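PDB 7P18: 3-oxosteroid 1-dehydrogenase from Sterolibacterium denitrificans, which probably catalyses the FAD-dependent 1,2-dehydrogenation of 3-oxosteroids, giving 3-oxo-Delta(1)-steroids while an acceptor takes up the hydrogens. Local coordinates for residues I11-S15 and V267-G271; V36-D40 and H298-D302. All blocks are in the same frame, centred on the assembly; numbering follows the deposited sequence.

Overall arrangement
Both interactions build the pocket for the AMP half of FAD; the steroid lies at the other end of the cofactor, by the flavin. Interaction 1 joins two parallel strands whose ends turn under the adenine and ribose, while interaction 2 ties together two loops along the rim of the AMP half, with Lys-38 over the opposite face. Val-13 and Ala-270 of interaction 1 and Lys-38 of interaction 2 thereby sandwich the adenine. The centres of the two interactions are about 9 Å apart, and the contacts touch directly: Ser-15 OG is probably hydrogen-bonded to Glu-37 OE1 at 2.7 Å, and Gly-14 N to Val-36 O at 2.8 Å. Asn-299 packs against Ala-270 and Gly-271 beside the pyrophosphate.

Interaction 1 of 2, residues I11-S15 and V267-G271; sequences IVVGS and VLGAG. With FAD (flavin-adenine dinucleotide), chain C.
Val-12 and Val-13 pair with Val-267 and Leu-268 as neighbouring parallel strands in the central sheet of the Rossmann-type FAD-binding domain. Three backbone bonds lace them: Val-267 N to Ile-11 O at 3.0 Å, then Val-13 N to Val-267 O and Gly-269 N to Val-13 O, these two at 2.8 Å each, the last just where both chains leave the sheet. From its CB outward, Val-13 first passes Val-267 O at 3.9 Å. CG2 goes to the neighbouring strand and rests against Leu-268 CD2 at 4.0 Å, the two side chains running alongside each other on one face of the sheet. With CG1 anti to the backbone N (chi1 -178°), that other methyl turns to the cofactor and sits under the adenine face, 3.7 Å from FAD C2A; Ala-270 CB lies beside it and covers the same face. Thr-303 of helix 302-309 packs on Val-13, Leu-268 and Ala-270. Gly-14, probably the first glycine of the dinucleotide-binding GxGxxA turn, comes so near the other chain that a CB there would run into Gly-269 O. Instead its CA makes a C-H...O contact to that oxygen, and on the cofactor side lies 3.4 Å from FAD O4B of the ribose.

Interaction 2 of 2, residues V36-D40 and H298-D302; sequences VEKSD and HNTGD. With FAD (flavin-adenine dinucleotide), chain C.
Lys-38 reaches across to His-298 and Asp-302, and its fully extended chain lies over one face of the FAD adenine on the way. Its CB sits 3.4 Å from FAD C4A and its CD equally close to FAD N7A, so the aliphatic part is tightly packed against the base. Ser-39 CB is also close-packed, over one face of the His-298 ring. At the Lys-38 tip, NZ gives a hydrogen bond to His-298 O (2.9 Å) and a salt bridge to Asp-302 OD2 (2.9 Å), met on the syn side of the carboxylate. That same OD2 accepts the adenine amino group, FAD N6A, at 2.9 Å, so one oxygen reads the base and holds the lysine. Without the long chain of Lys-38, as with an alanine here, the salt bridge to OD2, the bond to His-298 O and the cover of CD near FAD N7A would probably be lost. Glu-37 grips the ribose, OE1 taking FAD O3B and OE2 taking FAD O2B, while Asn-299 ND2 binds phosphate oxygen O2A. The solvent side is looser: a water at the ring edge links His-298 NE2 (3.0 Å) to OD1 of exposed Asp-40. Residues 36-40 follow strand 33-36 and lead toward helix 44-47; residues 298-302 run into helix 302-309, with Gly-301 at its N-cap.

Interaction 1 of 2, residues I11-S15 and V267-G271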
ATOM      1  N   ILE A  11       7.614 -24.368  -1.941  1.00 25.23           N
ATOM      2  CA  ILE A  11       6.416 -23.986  -1.166  1.00 29.04           C
ATOM      3  C   ILE A  11       6.465 -22.478  -0.897  1.00 26.08           C
ATOM      4  O   ILE A  11       7.441 -21.999  -0.315  1.00 27.74           O
ATOM      5  CB  ILE A  11       6.285 -24.818   0.115  1.00 27.54           C
ATOM      6  CG1 ILE A  11       6.369 -26.314  -0.180  1.00 31.00           C
ATOM      7  CG2 ILE A  11       4.975 -24.450   0.793  1.00 30.92           C
ATOM      8  CD1 ILE A  11       6.509 -27.149   1.049  1.00 34.01           C
ATOM      9  N   VAL A  12       5.407 -21.776  -1.300  1.00 25.30           N
ATOM     10  CA  VAL A  12       5.250 -20.303  -1.109  1.00 26.45           C
ATOM     11  C   VAL A  12       4.284 -20.085   0.048  1.00 26.06           C
ATOM     12  O   VAL A  12       3.148 -20.577  -0.038  1.00 27.66           O
ATOM     13  CB  VAL A  12       4.743 -19.644  -2.391  1.00 28.42           C
ATOM     14  CG1 VAL A  12       4.517 -18.166  -2.211  1.00 29.20           C
ATOM     15  CG2 VAL A  12       5.694 -19.910  -3.571  1.00 30.21           C
ATOM     16  N   VAL A  13       4.730 -19.399   1.079  1.00 25.96           N
ATOM     17  CA  VAL A  13       3.886 -19.033   2.254  1.00 26.62           C
ATOM     18  C   VAL A  13       3.307 -17.636   2.059  1.00 25.69           C
ATOM     19  O   VAL A  13       4.074 -16.652   2.021  1.00 24.42           O
ATOM     20  CB  VAL A  13       4.690 -19.149   3.543  1.00 26.82           C
ATOM     21  CG1 VAL A  13       3.824 -18.825   4.755  1.00 28.55           C
ATOM     22  CG2 VAL A  13       5.325 -20.525   3.648  1.00 28.15           C
ATOM     23  N   GLY A  14       1.971 -17.571   1.966  1.00 25.55           N
ATOM     24  CA  GLY A  14       1.214 -16.334   1.775  1.00 25.29           C
ATOM     25  C   GLY A  14       0.641 -16.303   0.380  1.00 23.88           C
ATOM     26  O   GLY A  14       1.206 -16.939  -0.489  1.00 26.38           O
ATOM     27  N   SER A  15      -0.456 -15.583   0.150  1.00 22.69           N
ATOM     28  CA  SER A  15      -1.026 -15.367  -1.197  1.00 22.31           C
ATOM     29  C   SER A  15      -1.193 -13.879  -1.479  1.00 23.22           C
ATOM     30  O   SER A  15      -2.107 -13.544  -2.218  1.00 22.82           O
ATOM     31  CB  SER A  15      -2.319 -16.136  -1.434  1.00 22.55           C
ATOM     32  OG  SER A  15      -3.325 -15.667  -0.558  1.00 25.72           O
ATOM     33  N   VAL A 267       9.589 -19.954   0.007  1.00 26.11           N
ATOM     34  CA  VAL A 267       9.500 -18.483  -0.179  1.00 25.69           C
ATOM     35  C   VAL A 267       8.530 -17.935   0.869  1.00 25.32           C
ATOM     36  O   VAL A 267       7.329 -18.280   0.790  1.00 28.70           O
ATOM     37  CB  VAL A 267       9.054 -18.119  -1.595  1.00 27.17           C
ATOM     38  CG1 VAL A 267       8.993 -16.606  -1.783  1.00 24.60           C
ATOM     39  CG2 VAL A 267       9.953 -18.776  -2.626  1.00 27.84           C
ATOM     40  N   LEU A 268       9.040 -17.138   1.806  1.00 24.47           N
ATOM     41  CA  LEU A 268       8.200 -16.458   2.823  1.00 24.34           C
ATOM     42  C   LEU A 268       7.669 -15.166   2.209  1.00 23.77           C
ATOM     43  O   LEU A 268       8.450 -14.189   2.093  1.00 25.62           O
ATOM     44  CB  LEU A 268       9.030 -16.188   4.074  1.00 24.57           C
ATOM     45  CG  LEU A 268       9.602 -17.454   4.732  1.00 26.35           C
ATOM     46  CD1 LEU A 268      10.393 -17.072   5.956  1.00 25.85           C
ATOM     47  CD2 LEU A 268       8.510 -18.479   5.057  1.00 27.15           C
ATOM     48  N   GLY A 269       6.394 -15.150   1.858  1.00 24.05           N
ATOM     49  CA  GLY A 269       5.669 -13.944   1.406  1.00 22.90           C
ATOM     50  C   GLY A 269       4.382 -13.725   2.197  1.00 21.87           C
ATOM     51  O   GLY A 269       3.337 -13.518   1.584  1.00 22.09           O
ATOM     52  N   ALA A 270       4.493 -13.745   3.518  1.00 22.92           N
ATOM     53  CA  ALA A 270       3.344 -13.773   4.445  1.00 24.96           C
ATOM     54  C   ALA A 270       3.023 -12.384   4.967  1.00 22.60           C
ATOM     55  O   ALA A 270       2.248 -12.306   5.933  1.00 22.78           O
ATOM     56  CB  ALA A 270       3.661 -14.700   5.581  1.00 23.49           C
ATOM     57  N   GLY A 271       3.655 -11.337   4.434  1.00 20.92           N
ATOM     58  CA  GLY A 271       3.435  -9.967   4.932  1.00 22.40           C
ATOM     59  C   GLY A 271       4.135  -9.676   6.227  1.00 22.53           C
ATOM     60  O   GLY A 271       5.029 -10.463   6.624  1.00 23.21           O
TER
HETATM   61  PA  FAD C 601       0.035  -9.245   1.763  1.00 22.25           P
HETATM   62  O1A FAD C 601      -0.422  -8.678   0.467  1.00 20.93           O
HETATM   63  O2A FAD C 601      -0.762  -8.743   2.937  1.00 21.24           O
HETATM   64  O5B FAD C 601      -0.062 -10.822   1.646  1.00 22.27           O
HETATM   65  C5B FAD C 601       0.353 -11.633   2.777  1.00 21.40           C
HETATM   66  C4B FAD C 601      -0.540 -12.835   2.840  1.00 20.82           C
HETATM   67  O4B FAD C 601       0.060 -13.816   3.729  1.00 24.47           O
HETATM   68  C3B FAD C 601      -1.965 -12.582   3.374  1.00 22.05           C
HETATM   69  O3B FAD C 601      -2.946 -13.136   2.503  1.00 22.28           O
HETATM   70  C2B FAD C 601      -1.953 -13.250   4.752  1.00 24.19           C
HETATM   71  O2B FAD C 601      -3.249 -13.626   5.198  1.00 23.55           O
HETATM   72  C1B FAD C 601      -0.939 -14.375   4.542  1.00 23.41           C
HETATM   73  N9A FAD C 601      -0.342 -14.900   5.771  1.00 24.23           N
HETATM   74  C8A FAD C 601      -0.042 -14.245   6.932  1.00 22.74           C
HETATM   75  N7A FAD C 601       0.399 -15.064   7.883  1.00 24.82           N
HETATM   76  C5A FAD C 601       0.427 -16.315   7.279  1.00 22.91           C
HETATM   77  C6A FAD C 601       0.805 -17.593   7.745  1.00 22.67           C
HETATM   78  N6A FAD C 601       1.185 -17.856   9.001  1.00 22.78           N
HETATM   79  N1A FAD C 601       0.706 -18.622   6.877  1.00 22.24           N
HETATM   80  C2A FAD C 601       0.282 -18.371   5.635  1.00 23.26           C
HETATM   81  N3A FAD C 601      -0.171 -17.229   5.105  1.00 23.85           N
HETATM   82  C4A FAD C 601      -0.039 -16.223   5.989  1.00 24.95           C
HETATM   83  N1  FAD C 601       1.544  -0.564  -2.008  1.00 21.16           N
HETATM   84  C2  FAD C 601       1.987  -0.320  -3.263  1.00 23.27           C
HETATM   85  O2  FAD C 601       3.177  -0.516  -3.569  1.00 21.63           O
HETATM   86  N3  FAD C 601       1.164   0.107  -4.226  1.00 21.91           N
HETATM   87  C4  FAD C 601      -0.100   0.590  -3.955  1.00 24.80           C
HETATM   88  O4  FAD C 601      -0.835   0.863  -4.897  1.00 23.17           O
HETATM   89  C4X FAD C 601      -0.609   0.391  -2.643  1.00 24.67           C
HETATM   90  N5  FAD C 601      -1.831   0.804  -2.350  1.00 24.67           N
HETATM   91  C5X FAD C 601      -2.313   0.524  -1.093  1.00 22.08           C
HETATM   92  C6  FAD C 601      -3.650   0.867  -0.782  1.00 25.62           C
HETATM   93  C7  FAD C 601      -4.236   0.489   0.419  1.00 25.05           C
HETATM   94  C7M FAD C 601      -5.679   0.840   0.719  1.00 24.43           C
HETATM   95  C8  FAD C 601      -3.498  -0.300   1.318  1.00 23.71           C
HETATM   96  C8M FAD C 601      -4.121  -0.754   2.627  1.00 27.91           C
HETATM   97  C9  FAD C 601      -2.168  -0.570   1.063  1.00 22.55           C
HETATM   98  C9A FAD C 601      -1.559  -0.219  -0.158  1.00 23.19           C
HETATM   99  N10 FAD C 601      -0.216  -0.498  -0.453  1.00 22.20           N
HETATM  100  C10 FAD C 601       0.298  -0.231  -1.716  1.00 23.65           C
HETATM  101  C1' FAD C 601       0.598  -1.315   0.455  1.00 20.37           C
HETATM  102  C2' FAD C 601       0.562  -2.790  -0.001  1.00 20.47           C
HETATM  103  O2' FAD C 601      -0.768  -3.287  -0.146  1.00 19.97           O
HETATM  104  C3' FAD C 601       1.350  -3.723   0.933  1.00 19.24           C
HETATM  105  O3' FAD C 601       2.559  -3.114   1.393  1.00 20.05           O
HETATM  106  C4' FAD C 601       1.618  -5.054   0.262  1.00 20.17           C
HETATM  107  O4' FAD C 601       0.374  -5.574  -0.186  1.00 21.86           O
HETATM  108  C5' FAD C 601       2.315  -6.065   1.147  1.00 20.20           C
HETATM  109  O5' FAD C 601       2.386  -7.284   0.383  1.00 20.79           O
HETATM  110  P   FAD C 601       2.829  -8.640   1.083  1.00 21.66           P
HETATM  111  O1P FAD C 601       2.739  -9.613  -0.013  1.00 21.93           O
HETATM  112  O2P FAD C 601       4.028  -8.493   1.905  1.00 20.91           O
HETATM  113  O3P FAD C 601       1.587  -8.945   2.105  1.00 22.35           O

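Interaction 2 of 2, residues V36-D40 and H298-D302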
ATOM      1  N   VAL A  36       0.432 -21.803   0.218  1.00 23.29           N
ATOM      2  CA  VAL A  36      -0.407 -21.931   1.451  1.00 27.67           C
ATOM      3  C   VAL A  36      -0.806 -20.529   1.953  1.00 28.80           C
ATOM      4  O   VAL A  36       0.104 -19.663   2.084  1.00 28.34           O
ATOM      5  CB  VAL A  36       0.282 -22.766   2.545  1.00 26.22           C
ATOM      6  CG1 VAL A  36       0.541 -24.199   2.073  1.00 27.73           C
ATOM      7  CG2 VAL A  36       1.540 -22.142   3.092  1.00 30.78           C
ATOM      8  N   GLU A  37      -2.101 -20.344   2.249  1.00 26.37           N
ATOM      9  CA  GLU A  37      -2.718 -19.075   2.727  1.00 26.11           C
ATOM     10  C   GLU A  37      -3.407 -19.329   4.085  1.00 26.79           C
ATOM     11  O   GLU A  37      -4.196 -20.302   4.170  1.00 24.87           O
ATOM     12  CB  GLU A  37      -3.691 -18.540   1.671  1.00 26.10           C
ATOM     13  CG  GLU A  37      -4.607 -17.414   2.177  1.00 25.62           C
ATOM     14  CD  GLU A  37      -3.916 -16.201   2.735  1.00 25.72           C
ATOM     15  OE1 GLU A  37      -2.885 -15.785   2.115  1.00 26.82           O
ATOM     16  OE2 GLU A  37      -4.402 -15.660   3.773  1.00 27.08           O
ATOM     17  N   LYS A  38      -3.067 -18.521   5.090  1.00 25.77           N
ATOM     18  CA  LYS A  38      -3.573 -18.578   6.488  1.00 27.02           C
ATOM     19  C   LYS A  38      -5.095 -18.403   6.471  1.00 29.42           C
ATOM     20  O   LYS A  38      -5.759 -19.188   7.155  1.00 25.27           O
ATOM     21  CB  LYS A  38      -2.870 -17.530   7.352  1.00 28.40           C
ATOM     22  CG  LYS A  38      -3.462 -17.179   8.722  1.00 28.73           C
ATOM     23  CD  LYS A  38      -2.487 -16.205   9.366  1.00 28.62           C
ATOM     24  CE  LYS A  38      -2.933 -15.590  10.651  1.00 30.13           C
ATOM     25  NZ  LYS A  38      -1.822 -14.889  11.305  1.00 30.80           N
ATOM     26  N   SER A  39      -5.612 -17.462   5.678  1.00 26.24           N
ATOM     27  CA  SER A  39      -6.995 -16.947   5.821  1.00 27.74           C
ATOM     28  C   SER A  39      -7.910 -17.690   4.854  1.00 26.17           C
ATOM     29  O   SER A  39      -7.439 -18.551   4.090  1.00 28.51           O
ATOM     30  CB  SER A  39      -7.063 -15.446   5.652  1.00 28.84           C
ATOM     31  OG  SER A  39      -7.170 -15.093   4.292  1.00 25.22           O
ATOM     32  N   ASP A  40      -9.185 -17.319   4.878  1.00 28.12           N
ATOM     33  CA  ASP A  40     -10.271 -17.890   4.041  1.00 29.37           C
ATOM     34  C   ASP A  40     -10.259 -17.226   2.669  1.00 27.70           C
ATOM     35  O   ASP A  40     -11.041 -17.660   1.823  1.00 30.46           O
ATOM     36  CB  ASP A  40     -11.642 -17.684   4.718  1.00 32.39           C
ATOM     37  CG  ASP A  40     -11.958 -16.239   5.055  1.00 35.72           C
ATOM     38  OD1 ASP A  40     -11.100 -15.546   5.667  1.00 39.88           O
ATOM     39  OD2 ASP A  40     -13.042 -15.789   4.690  1.00 45.00           O
ATOM     40  N   HIS A 298      -4.770 -10.497   9.211  1.00 23.93           N
ATOM     41  CA  HIS A 298      -3.828 -11.614   9.535  1.00 24.74           C
ATOM     42  C   HIS A 298      -2.317 -11.355   9.657  1.00 25.09           C
ATOM     43  O   HIS A 298      -1.676 -12.166  10.355  1.00 25.32           O
ATOM     44  CB  HIS A 298      -4.088 -12.795   8.588  1.00 25.26           C
ATOM     45  CG  HIS A 298      -5.534 -13.030   8.302  1.00 27.05           C
ATOM     46  ND1 HIS A 298      -6.386 -13.598   9.229  1.00 30.48           N
ATOM     47  CD2 HIS A 298      -6.280 -12.777   7.205  1.00 26.43           C
ATOM     48  CE1 HIS A 298      -7.596 -13.685   8.715  1.00 29.76           C
ATOM     49  NE2 HIS A 298      -7.557 -13.188   7.474  1.00 28.61           N
ATOM     50  N   ASN A 299      -1.741 -10.327   9.041  1.00 22.49           N
ATOM     51  CA  ASN A 299      -0.251 -10.252   9.081  1.00 23.34           C
ATOM     52  C   ASN A 299       0.206 -10.021  10.521  1.00 23.86           C
ATOM     53  O   ASN A 299       0.248  -8.867  10.977  1.00 23.46           O
ATOM     54  CB  ASN A 299       0.301  -9.219   8.088  1.00 21.08           C
ATOM     55  CG  ASN A 299      -0.141  -9.489   6.675  1.00 22.53           C
ATOM     56  OD1 ASN A 299      -0.636 -10.595   6.356  1.00 23.94           O
ATOM     57  ND2 ASN A 299       0.033  -8.493   5.821  1.00 22.33           N
ATOM     58  N   THR A 300       0.590 -11.110  11.205  1.00 22.94           N
ATOM     59  CA  THR A 300       0.908 -11.140  12.655  1.00 24.96           C
ATOM     60  C   THR A 300       2.359 -11.608  12.853  1.00 27.41           C
ATOM     61  O   THR A 300       2.683 -12.044  13.951  1.00 23.36           O
ATOM     62  CB  THR A 300      -0.124 -12.020  13.387  1.00 27.20           C
ATOM     63  OG1 THR A 300      -0.270 -13.317  12.795  1.00 26.01           O
ATOM     64  CG2 THR A 300      -1.504 -11.392  13.373  1.00 28.27           C
ATOM     65  N   GLY A 301       3.219 -11.548  11.818  1.00 22.70           N
ATOM     66  CA  GLY A 301       4.669 -11.750  12.023  1.00 22.99           C
ATOM     67  C   GLY A 301       5.010 -13.231  12.241  1.00 23.44           C
ATOM     68  O   GLY A 301       6.096 -13.507  12.777  1.00 25.28           O
ATOM     69  N   ASP A 302       4.154 -14.143  11.791  1.00 23.26           N
ATOM     70  CA  ASP A 302       4.274 -15.602  12.073  1.00 26.58           C
ATOM     71  C   ASP A 302       5.568 -16.173  11.456  1.00 25.90           C
ATOM     72  O   ASP A 302       6.221 -16.995  12.089  1.00 28.26           O
ATOM     73  CB  ASP A 302       3.088 -16.378  11.529  1.00 25.59           C
ATOM     74  CG  ASP A 302       1.716 -15.971  12.081  1.00 28.23           C
ATOM     75  OD1 ASP A 302       1.671 -15.367  13.145  1.00 25.97           O
ATOM     76  OD2 ASP A 302       0.724 -16.280  11.415  1.00 25.07           O
TER
HETATM   77  PA  FAD C 601       0.035  -9.245   1.763  1.00 22.25           P
HETATM   78  O1A FAD C 601      -0.422  -8.678   0.467  1.00 20.93           O
HETATM   79  O2A FAD C 601      -0.762  -8.743   2.937  1.00 21.24           O
HETATM   80  O5B FAD C 601      -0.062 -10.822   1.646  1.00 22.27           O
HETATM   81  C5B FAD C 601       0.353 -11.633   2.777  1.00 21.40           C
HETATM   82  C4B FAD C 601      -0.540 -12.835   2.840  1.00 20.82           C
HETATM   83  O4B FAD C 601       0.060 -13.816   3.729  1.00 24.47           O
HETATM   84  C3B FAD C 601      -1.965 -12.582   3.374  1.00 22.05           C
HETATM   85  O3B FAD C 601      -2.946 -13.136   2.503  1.00 22.28           O
HETATM   86  C2B FAD C 601      -1.953 -13.250   4.752  1.00 24.19           C
HETATM   87  O2B FAD C 601      -3.249 -13.626   5.198  1.00 23.55           O
HETATM   88  C1B FAD C 601      -0.939 -14.375   4.542  1.00 23.41           C
HETATM   89  N9A FAD C 601      -0.342 -14.900   5.771  1.00 24.23           N
HETATM   90  C8A FAD C 601      -0.042 -14.245   6.932  1.00 22.74           C
HETATM   91  N7A FAD C 601       0.399 -15.064   7.883  1.00 24.82           N
HETATM   92  C5A FAD C 601       0.427 -16.315   7.279  1.00 22.91           C
HETATM   93  C6A FAD C 601       0.805 -17.593   7.745  1.00 22.67           C
HETATM   94  N6A FAD C 601       1.185 -17.856   9.001  1.00 22.78           N
HETATM   95  N1A FAD C 601       0.706 -18.622   6.877  1.00 22.24           N
HETATM   96  C2A FAD C 601       0.282 -18.371   5.635  1.00 23.26           C
HETATM   97  N3A FAD C 601      -0.171 -17.229   5.105  1.00 23.85           N
HETATM   98  C4A FAD C 601      -0.039 -16.223   5.989  1.00 24.95           C
HETATM   99  N1  FAD C 601       1.544  -0.564  -2.008  1.00 21.16           N
HETATM  100  C2  FAD C 601       1.987  -0.320  -3.263  1.00 23.27           C
HETATM  101  O2  FAD C 601       3.177  -0.516  -3.569  1.00 21.63           O
HETATM  102  N3  FAD C 601       1.164   0.107  -4.226  1.00 21.91           N
HETATM  103  C4  FAD C 601      -0.100   0.590  -3.955  1.00 24.80           C
HETATM  104  O4  FAD C 601      -0.835   0.863  -4.897  1.00 23.17           O
HETATM  105  C4X FAD C 601      -0.609   0.391  -2.643  1.00 24.67           C
HETATM  106  N5  FAD C 601      -1.831   0.804  -2.350  1.00 24.67           N
HETATM  107  C5X FAD C 601      -2.313   0.524  -1.093  1.00 22.08           C
HETATM  108  C6  FAD C 601      -3.650   0.867  -0.782  1.00 25.62           C
HETATM  109  C7  FAD C 601      -4.236   0.489   0.419  1.00 25.05           C
HETATM  110  C7M FAD C 601      -5.679   0.840   0.719  1.00 24.43           C
HETATM  111  C8  FAD C 601      -3.498  -0.300   1.318  1.00 23.71           C
HETATM  112  C8M FAD C 601      -4.121  -0.754   2.627  1.00 27.91           C
HETATM  113  C9  FAD C 601      -2.168  -0.570   1.063  1.00 22.55           C
HETATM  114  C9A FAD C 601      -1.559  -0.219  -0.158  1.00 23.19           C
HETATM  115  N10 FAD C 601      -0.216  -0.498  -0.453  1.00 22.20           N
HETATM  116  C10 FAD C 601       0.298  -0.231  -1.716  1.00 23.65           C
HETATM  117  C1' FAD C 601       0.598  -1.315   0.455  1.00 20.37           C
HETATM  118  C2' FAD C 601       0.562  -2.790  -0.001  1.00 20.47           C
HETATM  119  O2' FAD C 601      -0.768  -3.287  -0.146  1.00 19.97           O
HETATM  120  C3' FAD C 601       1.350  -3.723   0.933  1.00 19.24           C
HETATM  121  O3' FAD C 601       2.559  -3.114   1.393  1.00 20.05           O
HETATM  122  C4' FAD C 601       1.618  -5.054   0.262  1.00 20.17           C
HETATM  123  O4' FAD C 601       0.374  -5.574  -0.186  1.00 21.86           O
HETATM  124  C5' FAD C 601       2.315  -6.065   1.147  1.00 20.20           C
HETATM  125  O5' FAD C 601       2.386  -7.284   0.383  1.00 20.79           O
HETATM  126  P   FAD C 601       2.829  -8.640   1.083  1.00 21.66           P
HETATM  127  O1P FAD C 601       2.739  -9.613  -0.013  1.00 21.93           O
HETATM  128  O2P FAD C 601       4.028  -8.493   1.905  1.00 20.91           O
HETATM  129  O3P FAD C 601       1.587  -8.945   2.105  1.00 22.35           O
HETATM  130  O   HOH W   1     -10.281 -12.917   6.279  1.00 35.83           O